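Local coordinates for probable LRR receptor-like serine/threonine-protein kinase At4g26540 (Arabidopsis thaliana, PDB 5HZ0) that acts as a cell-surface receptor for RGF peptide hormones, which maintain the root stem cell niche, through its extracellular leucine-rich repeat domain, at residues 172-184 with 199-213. The protein carries 5 engineered substitutions. Residues are numbered along the deposited sequence; the frame is centred on the assembly and turned at random.
Sequences GKLPASIGNLKRV and PDEIGYCTELQNLYL
Ile178 and Ile202 run alongside one another in the same direction, CG2 of Ile178 resting 3.8 Å from CG1 of Ile202, where the 3-10 turns 176-180 and 200-204 of consecutive leucine-rich repeats stack. This is the tight half of the contact. Gly179, with no side chain, lets its CA lie against the Glu201 carbonyl. Cys205 sends SG inward beside the carbonyl of Ile178, its chi1 of -59° setting the sulfur anti to its own carbonyl carbon. Farther along, CG1 of Val184 meets CD1 of Leu208 at 3.9 Å, again flank to flank. At the other end the Pro199 ring sits on the Leu174 carbonyl, with CG 3.3 Å from Leu174 O, while Leu174 and Leu213 meet end on, their CD1 methyls 4.0 Å apart.

The outer side is looser and more polar. Glu201, bent at chi2 (75°), folds its carboxylate over the methyl of Ala176, OE1 lying 3.5 Å from Ala176 CB. Cutting Glu201 back to an alanine would probably leave the Ala176 methyl without the carboxylate arm that lies over it. Lys182 curls back to give NZ to Gly179 O at 3.1 Å, and its chain runs alongside Tyr204, with CE 3.3 Å from Tyr204 O. Glu207 lays CG by the Lys182 carbonyl, while its OE2 forms a salt bridge onward to Lys231.

No hydrogen bond joins the two segments directly; such stacking of successive 3-10 turns and parallel strands builds the leucine-rich repeat solenoid. Tyr212, part of the peptide-recognition motif, packs on an apolar side chain of the bound peptide. Strand 186-188 comes between the segments in the chain and lies parallel to 210-212, its Ile187 touching both Ile178 and Leu208, and on the far side of 210-212 runs strand 234-236.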
ATOM      1  N   GLY A 172      -8.335 -26.593   2.375  1.00 14.44           N
ATOM      2  CA  GLY A 172      -8.346 -27.633   1.358  1.00 14.59           C
ATOM      3  C   GLY A 172      -8.635 -27.148  -0.049  1.00 13.57           C
ATOM      4  O   GLY A 172      -8.726 -25.950  -0.300  1.00 22.40           O
ATOM      5  N   LYS A 173      -8.758 -28.087  -0.978  1.00  9.82           N
ATOM      6  CA  LYS A 173      -9.054 -27.750  -2.365  1.00 15.49           C
ATOM      7  C   LYS A 173     -10.568 -27.648  -2.595  1.00 19.55           C
ATOM      8  O   LYS A 173     -11.348 -28.384  -1.989  1.00 28.30           O
ATOM      9  CB  LYS A 173      -8.431 -28.782  -3.312  1.00 15.98           C
ATOM     10  CG  LYS A 173      -8.974 -30.188  -3.143  1.00 22.97           C
ATOM     11  CD  LYS A 173      -8.401 -31.137  -4.183  1.00 28.41           C
ATOM     12  CE  LYS A 173      -7.344 -32.024  -3.584  1.00 35.09           C
ATOM     13  NZ  LYS A 173      -6.189 -31.232  -3.091  1.00 39.51           N
ATOM     14  N   LEU A 174     -10.986 -26.723  -3.450  1.00 11.78           N
ATOM     15  CA  LEU A 174     -12.387 -26.645  -3.825  1.00  8.35           C
ATOM     16  C   LEU A 174     -12.719 -27.920  -4.558  1.00  8.06           C
ATOM     17  O   LEU A 174     -11.974 -28.335  -5.436  1.00  8.14           O
ATOM     18  CB  LEU A 174     -12.637 -25.455  -4.745  1.00 10.94           C
ATOM     19  CG  LEU A 174     -12.327 -24.072  -4.195  1.00 11.13           C
ATOM     20  CD1 LEU A 174     -12.545 -23.046  -5.275  1.00 11.80           C
ATOM     21  CD2 LEU A 174     -13.209 -23.796  -2.998  1.00 16.53           C
ATOM     22  N   PRO A 175     -13.846 -28.548  -4.204  1.00 13.81           N
ATOM     23  CA  PRO A 175     -14.207 -29.852  -4.772  1.00 10.26           C
ATOM     24  C   PRO A 175     -14.534 -29.753  -6.258  1.00 18.92           C
ATOM     25  O   PRO A 175     -15.023 -28.722  -6.705  1.00 16.50           O
ATOM     26  CB  PRO A 175     -15.468 -30.229  -3.997  1.00  9.02           C
ATOM     27  CG  PRO A 175     -16.067 -28.916  -3.593  1.00 10.88           C
ATOM     28  CD  PRO A 175     -14.896 -28.010  -3.320  1.00  6.82           C
ATOM     29  N   ALA A 176     -14.280 -30.824  -7.003  1.00 21.24           N
ATOM     30  CA  ALA A 176     -14.596 -30.891  -8.423  1.00 15.43           C
ATOM     31  C   ALA A 176     -16.112 -30.738  -8.614  1.00 17.39           C
ATOM     32  O   ALA A 176     -16.597 -30.344  -9.684  1.00 16.55           O
ATOM     33  CB  ALA A 176     -14.089 -32.206  -9.004  1.00  4.70           C
ATOM     34  N   SER A 177     -16.834 -31.009  -7.528  1.00 16.37           N
ATOM     35  CA  SER A 177     -18.270 -30.797  -7.410  1.00 14.20           C
ATOM     36  C   SER A 177     -18.699 -29.429  -7.916  1.00 13.41           C
ATOM     37  O   SER A 177     -19.794 -29.269  -8.432  1.00 11.62           O
ATOM     38  CB  SER A 177     -18.633 -30.832  -5.930  1.00 19.06           C
ATOM     39  OG  SER A 177     -19.123 -32.089  -5.548  1.00 29.84           O
ATOM     40  N   ILE A 178     -17.837 -28.437  -7.722  1.00 12.09           N
ATOM     41  CA  ILE A 178     -18.150 -27.067  -8.078  1.00 10.76           C
ATOM     42  C   ILE A 178     -18.567 -26.946  -9.540  1.00 11.45           C
ATOM     43  O   ILE A 178     -19.408 -26.115  -9.859  1.00 13.03           O
ATOM     44  CB  ILE A 178     -16.999 -26.091  -7.705  1.00 22.04           C
ATOM     45  CG1 ILE A 178     -17.582 -24.824  -7.091  1.00 26.98           C
ATOM     46  CG2 ILE A 178     -16.085 -25.783  -8.894  1.00 14.23           C
ATOM     47  CD1 ILE A 178     -18.288 -25.080  -5.789  1.00 33.83           C
ATOM     48  N   GLY A 179     -18.034 -27.808 -10.408  1.00  8.04           N
ATOM     49  CA  GLY A 179     -18.402 -27.779 -11.817  1.00  5.88           C
ATOM     50  C   GLY A 179     -19.863 -28.127 -12.148  1.00 13.17           C
ATOM     51  O   GLY A 179     -20.321 -27.972 -13.295  1.00 10.75           O
ATOM     52  N   ASN A 180     -20.590 -28.627 -11.154  1.00 10.25           N
ATOM     53  CA  ASN A 180     -21.997 -28.945 -11.326  1.00 16.58           C
ATOM     54  C   ASN A 180     -22.883 -27.704 -11.162  1.00 20.54           C
ATOM     55  O   ASN A 180     -24.080 -27.751 -11.417  1.00  9.70           O
ATOM     56  CB  ASN A 180     -22.431 -30.033 -10.338  1.00 14.40           C
ATOM     57  CG  ASN A 180     -22.220 -31.430 -10.884  1.00 26.70           C
ATOM     58  OD1 ASN A 180     -21.527 -32.253 -10.277  1.00 26.52           O
ATOM     59  ND2 ASN A 180     -22.816 -31.707 -12.043  1.00 34.75           N
ATOM     60  N   LEU A 181     -22.298 -26.589 -10.739  1.00 20.90           N
ATOM     61  CA  LEU A 181     -23.126 -25.442 -10.465  1.00 15.40           C
ATOM     62  C   LEU A 181     -23.184 -24.667 -11.752  1.00 16.00           C
ATOM     63  O   LEU A 181     -22.309 -23.859 -12.051  1.00 12.68           O
ATOM     64  CB  LEU A 181     -22.474 -24.597  -9.371  1.00  8.64           C
ATOM     65  CG  LEU A 181     -22.410 -25.303  -8.025  1.00 13.61           C
ATOM     66  CD1 LEU A 181     -21.814 -24.405  -6.950  1.00 15.32           C
ATOM     67  CD2 LEU A 181     -23.795 -25.767  -7.638  1.00  7.21           C
ATOM     68  N   LYS A 182     -24.283 -24.853 -12.472  1.00 17.47           N
ATOM     69  CA  LYS A 182     -24.347 -24.396 -13.847  1.00 11.86           C
ATOM     70  C   LYS A 182     -24.935 -23.009 -13.894  1.00  5.15           C
ATOM     71  O   LYS A 182     -24.907 -22.347 -14.916  1.00 17.95           O
ATOM     72  CB  LYS A 182     -25.170 -25.377 -14.685  1.00 15.81           C
ATOM     73  CG  LYS A 182     -24.366 -26.101 -15.756  1.00 22.28           C
ATOM     74  CD  LYS A 182     -23.622 -27.290 -15.194  1.00 33.67           C
ATOM     75  CE  LYS A 182     -22.704 -27.917 -16.243  1.00 38.72           C
ATOM     76  NZ  LYS A 182     -21.912 -29.070 -15.702  1.00 37.44           N
ATOM     77  N   ARG A 183     -25.534 -22.601 -12.787  1.00  7.98           N
ATOM     78  CA  ARG A 183     -26.040 -21.245 -12.650  1.00  6.43           C
ATOM     79  C   ARG A 183     -25.248 -20.306 -11.764  1.00  5.40           C
ATOM     80  O   ARG A 183     -25.649 -19.155 -11.628  1.00  8.00           O
ATOM     81  CB  ARG A 183     -27.510 -21.272 -12.218  1.00  5.87           C
ATOM     82  CG  ARG A 183     -28.336 -22.218 -13.077  1.00  7.42           C
ATOM     83  CD  ARG A 183     -29.723 -22.366 -12.543  1.00 22.48           C
ATOM     84  NE  ARG A 183     -30.706 -22.004 -13.549  1.00 29.41           N
ATOM     85  CZ  ARG A 183     -32.019 -22.105 -13.377  1.00 27.82           C
ATOM     86  NH1 ARG A 183     -32.499 -22.564 -12.231  1.00 22.31           N
ATOM     87  NH2 ARG A 183     -32.843 -21.746 -14.355  1.00 25.82           N
ATOM     88  N   VAL A 184     -24.176 -20.774 -11.113  1.00 12.87           N
ATOM     89  CA  VAL A 184     -23.453 -19.882 -10.200  1.00  5.42           C
ATOM     90  C   VAL A 184     -22.774 -18.712 -10.932  1.00 10.94           C
ATOM     91  O   VAL A 184     -22.131 -18.878 -11.961  1.00  4.53           O
ATOM     92  CB  VAL A 184     -22.470 -20.619  -9.224  1.00 10.52           C
ATOM     93  CG1 VAL A 184     -21.074 -20.795  -9.841  1.00  5.02           C
ATOM     94  CG2 VAL A 184     -22.360 -19.865  -7.913  1.00  6.05           C
ATOM     95  N   PRO A 199      -9.809 -26.435  -9.233  1.00  7.16           N
ATOM     96  CA  PRO A 199     -10.131 -27.613 -10.048  1.00  3.07           C
ATOM     97  C   PRO A 199     -10.545 -27.221 -11.466  1.00  7.14           C
ATOM     98  O   PRO A 199     -11.268 -26.240 -11.655  1.00  9.36           O
ATOM     99  CB  PRO A 199     -11.310 -28.244  -9.304  1.00  3.58           C
ATOM    100  CG  PRO A 199     -11.931 -27.108  -8.547  1.00  6.95           C
ATOM    101  CD  PRO A 199     -10.851 -26.117  -8.239  1.00  3.58           C
ATOM    102  N   ASP A 200     -10.101 -27.997 -12.447  1.00  5.26           N
ATOM    103  CA  ASP A 200     -10.466 -27.785 -13.838  1.00 14.38           C
ATOM    104  C   ASP A 200     -11.972 -27.789 -14.067  1.00 14.99           C
ATOM    105  O   ASP A 200     -12.480 -27.057 -14.932  1.00  9.56           O
ATOM    106  CB  ASP A 200      -9.784 -28.814 -14.733  1.00 13.91           C
ATOM    107  CG  ASP A 200      -8.300 -28.577 -14.839  1.00 26.66           C
ATOM    108  OD1 ASP A 200      -7.565 -29.046 -13.952  1.00 35.23           O
ATOM    109  OD2 ASP A 200      -7.871 -27.899 -15.796  1.00 33.79           O
ATOM    110  N   GLU A 201     -12.683 -28.574 -13.266  1.00 11.09           N
ATOM    111  CA  GLU A 201     -14.140 -28.651 -13.370  1.00 11.65           C
ATOM    112  C   GLU A 201     -14.830 -27.296 -13.254  1.00 12.34           C
ATOM    113  O   GLU A 201     -15.985 -27.177 -13.619  1.00 20.47           O
ATOM    114  CB  GLU A 201     -14.718 -29.609 -12.325  1.00 17.68           C
ATOM    115  CG  GLU A 201     -14.336 -31.069 -12.540  1.00 18.81           C
ATOM    116  CD  GLU A 201     -12.904 -31.379 -12.147  1.00 16.57           C
ATOM    117  OE1 GLU A 201     -12.272 -30.558 -11.439  1.00  9.22           O
ATOM    118  OE2 GLU A 201     -12.411 -32.452 -12.557  1.00 23.45           O
ATOM    119  N   ILE A 202     -14.137 -26.278 -12.747  1.00  8.91           N
ATOM    120  CA  ILE A 202     -14.734 -24.948 -12.637  1.00  8.34           C
ATOM    121  C   ILE A 202     -15.074 -24.369 -14.012  1.00 14.25           C
ATOM    122  O   ILE A 202     -15.885 -23.441 -14.130  1.00 13.53           O
ATOM    123  CB  ILE A 202     -13.846 -23.947 -11.854  1.00 12.64           C
ATOM    124  CG1 ILE A 202     -14.735 -22.964 -11.082  1.00 13.28           C
ATOM    125  CG2 ILE A 202     -12.918 -23.186 -12.793  1.00 15.65           C
ATOM    126  CD1 ILE A 202     -14.009 -21.844 -10.422  1.00  7.57           C
ATOM    127  N   GLY A 203     -14.454 -24.927 -15.046  1.00  2.45           N
ATOM    128  CA  GLY A 203     -14.751 -24.547 -16.408  1.00 16.35           C
ATOM    129  C   GLY A 203     -16.129 -25.000 -16.872  1.00 13.42           C
ATOM    130  O   GLY A 203     -16.569 -24.612 -17.955  1.00 13.10           O
ATOM    131  N   TYR A 204     -16.791 -25.830 -16.065  1.00 11.22           N
ATOM    132  CA  TYR A 204     -18.140 -26.317 -16.359  1.00 11.20           C
ATOM    133  C   TYR A 204     -19.213 -25.356 -15.851  1.00 14.15           C
ATOM    134  O   TYR A 204     -20.397 -25.561 -16.109  1.00 16.35           O
ATOM    135  CB  TYR A 204     -18.386 -27.705 -15.733  1.00  6.24           C
ATOM    136  CG  TYR A 204     -17.741 -28.865 -16.469  1.00  7.58           C
ATOM    137  CD1 TYR A 204     -17.927 -29.038 -17.831  1.00  2.84           C
ATOM    138  CD2 TYR A 204     -16.929 -29.787 -15.792  1.00 10.04           C
ATOM    139  CE1 TYR A 204     -17.338 -30.088 -18.500  1.00 17.33           C
ATOM    140  CE2 TYR A 204     -16.335 -30.846 -16.459  1.00  6.64           C
ATOM    141  CZ  TYR A 204     -16.542 -30.989 -17.813  1.00 15.03           C
ATOM    142  OH  TYR A 204     -15.958 -32.030 -18.497  1.00 19.07           O
ATOM    143  N   CYS A 205     -18.814 -24.307 -15.137  1.00 11.21           N
ATOM    144  CA  CYS A 205     -19.809 -23.421 -14.559  1.00  3.57           C
ATOM    145  C   CYS A 205     -20.020 -22.338 -15.575  1.00 10.35           C
ATOM    146  O   CYS A 205     -19.278 -21.354 -15.589  1.00  9.46           O
ATOM    147  CB  CYS A 205     -19.231 -22.793 -13.281  1.00  3.75           C
ATOM    148  SG  CYS A 205     -18.720 -23.995 -11.959  1.00  8.99           S
ATOM    149  N   THR A 206     -21.106 -22.440 -16.343  1.00 11.49           N
ATOM    150  CA  THR A 206     -21.177 -21.714 -17.606  1.00  2.97           C
ATOM    151  C   THR A 206     -21.518 -20.244 -17.404  1.00  3.00           C
ATOM    152  O   THR A 206     -21.093 -19.384 -18.170  1.00 14.84           O
ATOM    153  CB  THR A 206     -22.132 -22.392 -18.627  1.00 19.18           C
ATOM    154  OG1 THR A 206     -23.488 -21.969 -18.412  1.00 25.86           O
ATOM    155  CG2 THR A 206     -22.045 -23.898 -18.520  1.00 11.12           C
ATOM    156  N   GLU A 207     -22.264 -19.981 -16.344  1.00  3.41           N
ATOM    157  CA  GLU A 207     -22.691 -18.646 -15.946  1.00  3.53           C
ATOM    158  C   GLU A 207     -21.708 -17.881 -15.059  1.00  7.74           C
ATOM    159  O   GLU A 207     -22.006 -16.764 -14.637  1.00  7.03           O
ATOM    160  CB  GLU A 207     -24.022 -18.757 -15.222  1.00  4.02           C
ATOM    161  CG  GLU A 207     -25.087 -19.350 -16.091  1.00 28.03           C
ATOM    162  CD  GLU A 207     -25.443 -18.423 -17.257  1.00 42.32           C
ATOM    163  OE1 GLU A 207     -26.092 -17.375 -17.019  1.00 45.88           O
ATOM    164  OE2 GLU A 207     -25.066 -18.732 -18.412  1.00 50.01           O
ATOM    165  N   LEU A 208     -20.560 -18.479 -14.730  1.00  3.39           N
ATOM    166  CA  LEU A 208     -19.615 -17.793 -13.855  1.00  3.39           C
ATOM    167  C   LEU A 208     -19.165 -16.444 -14.408  1.00  3.10           C
ATOM    168  O   LEU A 208     -18.719 -16.333 -15.542  1.00  2.71           O
ATOM    169  CB  LEU A 208     -18.403 -18.658 -13.537  1.00  3.26           C
ATOM    170  CG  LEU A 208     -17.573 -18.152 -12.358  1.00  6.07           C
ATOM    171  CD1 LEU A 208     -18.453 -18.140 -11.111  1.00  3.91           C
ATOM    172  CD2 LEU A 208     -16.371 -19.041 -12.181  1.00  3.21           C
ATOM    173  N   GLN A 209     -19.280 -15.433 -13.561  1.00  3.31           N
ATOM    174  CA  GLN A 209     -19.008 -14.044 -13.890  1.00  4.67           C
ATOM    175  C   GLN A 209     -17.813 -13.559 -13.100  1.00  4.83           C
ATOM    176  O   GLN A 209     -16.919 -12.917 -13.665  1.00  4.16           O
ATOM    177  CB  GLN A 209     -20.246 -13.147 -13.671  1.00  3.43           C
ATOM    178  CG  GLN A 209     -21.415 -13.529 -14.581  1.00 20.71           C
ATOM    179  CD  GLN A 209     -22.545 -12.492 -14.645  1.00 19.48           C
ATOM    180  OE1 GLN A 209     -22.491 -11.439 -14.004  1.00 15.75           O
ATOM    181  NE2 GLN A 209     -23.580 -12.806 -15.422  1.00 17.45           N
ATOM    182  N   ASN A 210     -17.877 -13.754 -11.778  1.00  3.45           N
ATOM    183  CA  ASN A 210     -16.858 -13.262 -10.848  1.00  3.49           C
ATOM    184  C   ASN A 210     -16.203 -14.357  -9.990  1.00 11.18           C
ATOM    185  O   ASN A 210     -16.855 -14.994  -9.161  1.00 11.30           O
ATOM    186  CB  ASN A 210     -17.452 -12.182  -9.924  1.00  6.34           C
ATOM    187  CG  ASN A 210     -18.294 -11.165 -10.672  1.00  3.82           C
ATOM    188  OD1 ASN A 210     -17.780 -10.390 -11.470  1.00  4.51           O
ATOM    189  ND2 ASN A 210     -19.599 -11.177 -10.421  1.00  4.18           N
ATOM    190  N   LEU A 211     -14.909 -14.564 -10.181  1.00  7.26           N
ATOM    191  CA  LEU A 211     -14.183 -15.548  -9.392  1.00  4.69           C
ATOM    192  C   LEU A 211     -13.191 -14.848  -8.439  1.00 11.12           C
ATOM    193  O   LEU A 211     -12.229 -14.236  -8.891  1.00  3.08           O
ATOM    194  CB  LEU A 211     -13.474 -16.525 -10.329  1.00  4.31           C
ATOM    195  CG  LEU A 211     -12.673 -17.657  -9.665  1.00 14.43           C
ATOM    196  CD1 LEU A 211     -13.541 -18.426  -8.705  1.00  3.53           C
ATOM    197  CD2 LEU A 211     -12.086 -18.590 -10.718  1.00 11.55           C
ATOM    198  N   TYR A 212     -13.469 -14.867  -7.132  1.00  3.86           N
ATOM    199  CA  TYR A 212     -12.572 -14.239  -6.164  1.00  3.93           C
ATOM    200  C   TYR A 212     -12.051 -15.304  -5.228  1.00 15.44           C
ATOM    201  O   TYR A 212     -12.756 -15.723  -4.306  1.00  8.17           O
ATOM    202  CB  TYR A 212     -13.302 -13.183  -5.316  1.00 11.64           C
ATOM    203  CG  TYR A 212     -14.183 -12.198  -6.093  1.00 11.35           C
ATOM    204  CD1 TYR A 212     -13.858 -11.798  -7.388  1.00 13.07           C
ATOM    205  CD2 TYR A 212     -15.331 -11.671  -5.521  1.00 13.15           C
ATOM    206  CE1 TYR A 212     -14.652 -10.919  -8.082  1.00 12.01           C
ATOM    207  CE2 TYR A 212     -16.135 -10.790  -6.207  1.00 12.47           C
ATOM    208  CZ  TYR A 212     -15.788 -10.415  -7.483  1.00 14.33           C
ATOM    209  OH  TYR A 212     -16.590  -9.548  -8.162  1.00 15.01           O
ATOM    210  N   LEU A 213     -10.828 -15.750  -5.501  1.00 14.11           N
ATOM    211  CA  LEU A 213     -10.042 -16.643  -4.653  1.00  4.65           C
ATOM    212  C   LEU A 213      -8.827 -16.006  -3.979  1.00  7.78           C
ATOM    213  O   LEU A 213      -7.909 -16.715  -3.570  1.00  5.42           O
ATOM    214  CB  LEU A 213      -9.687 -17.920  -5.407  1.00  6.39           C
ATOM    215  CG  LEU A 213     -10.966 -18.593  -5.910  1.00  6.35           C
ATOM    216  CD1 LEU A 213     -10.669 -19.793  -6.782  1.00  3.53           C
ATOM    217  CD2 LEU A 213     -11.866 -18.973  -4.713  1.00  6.52           C
TER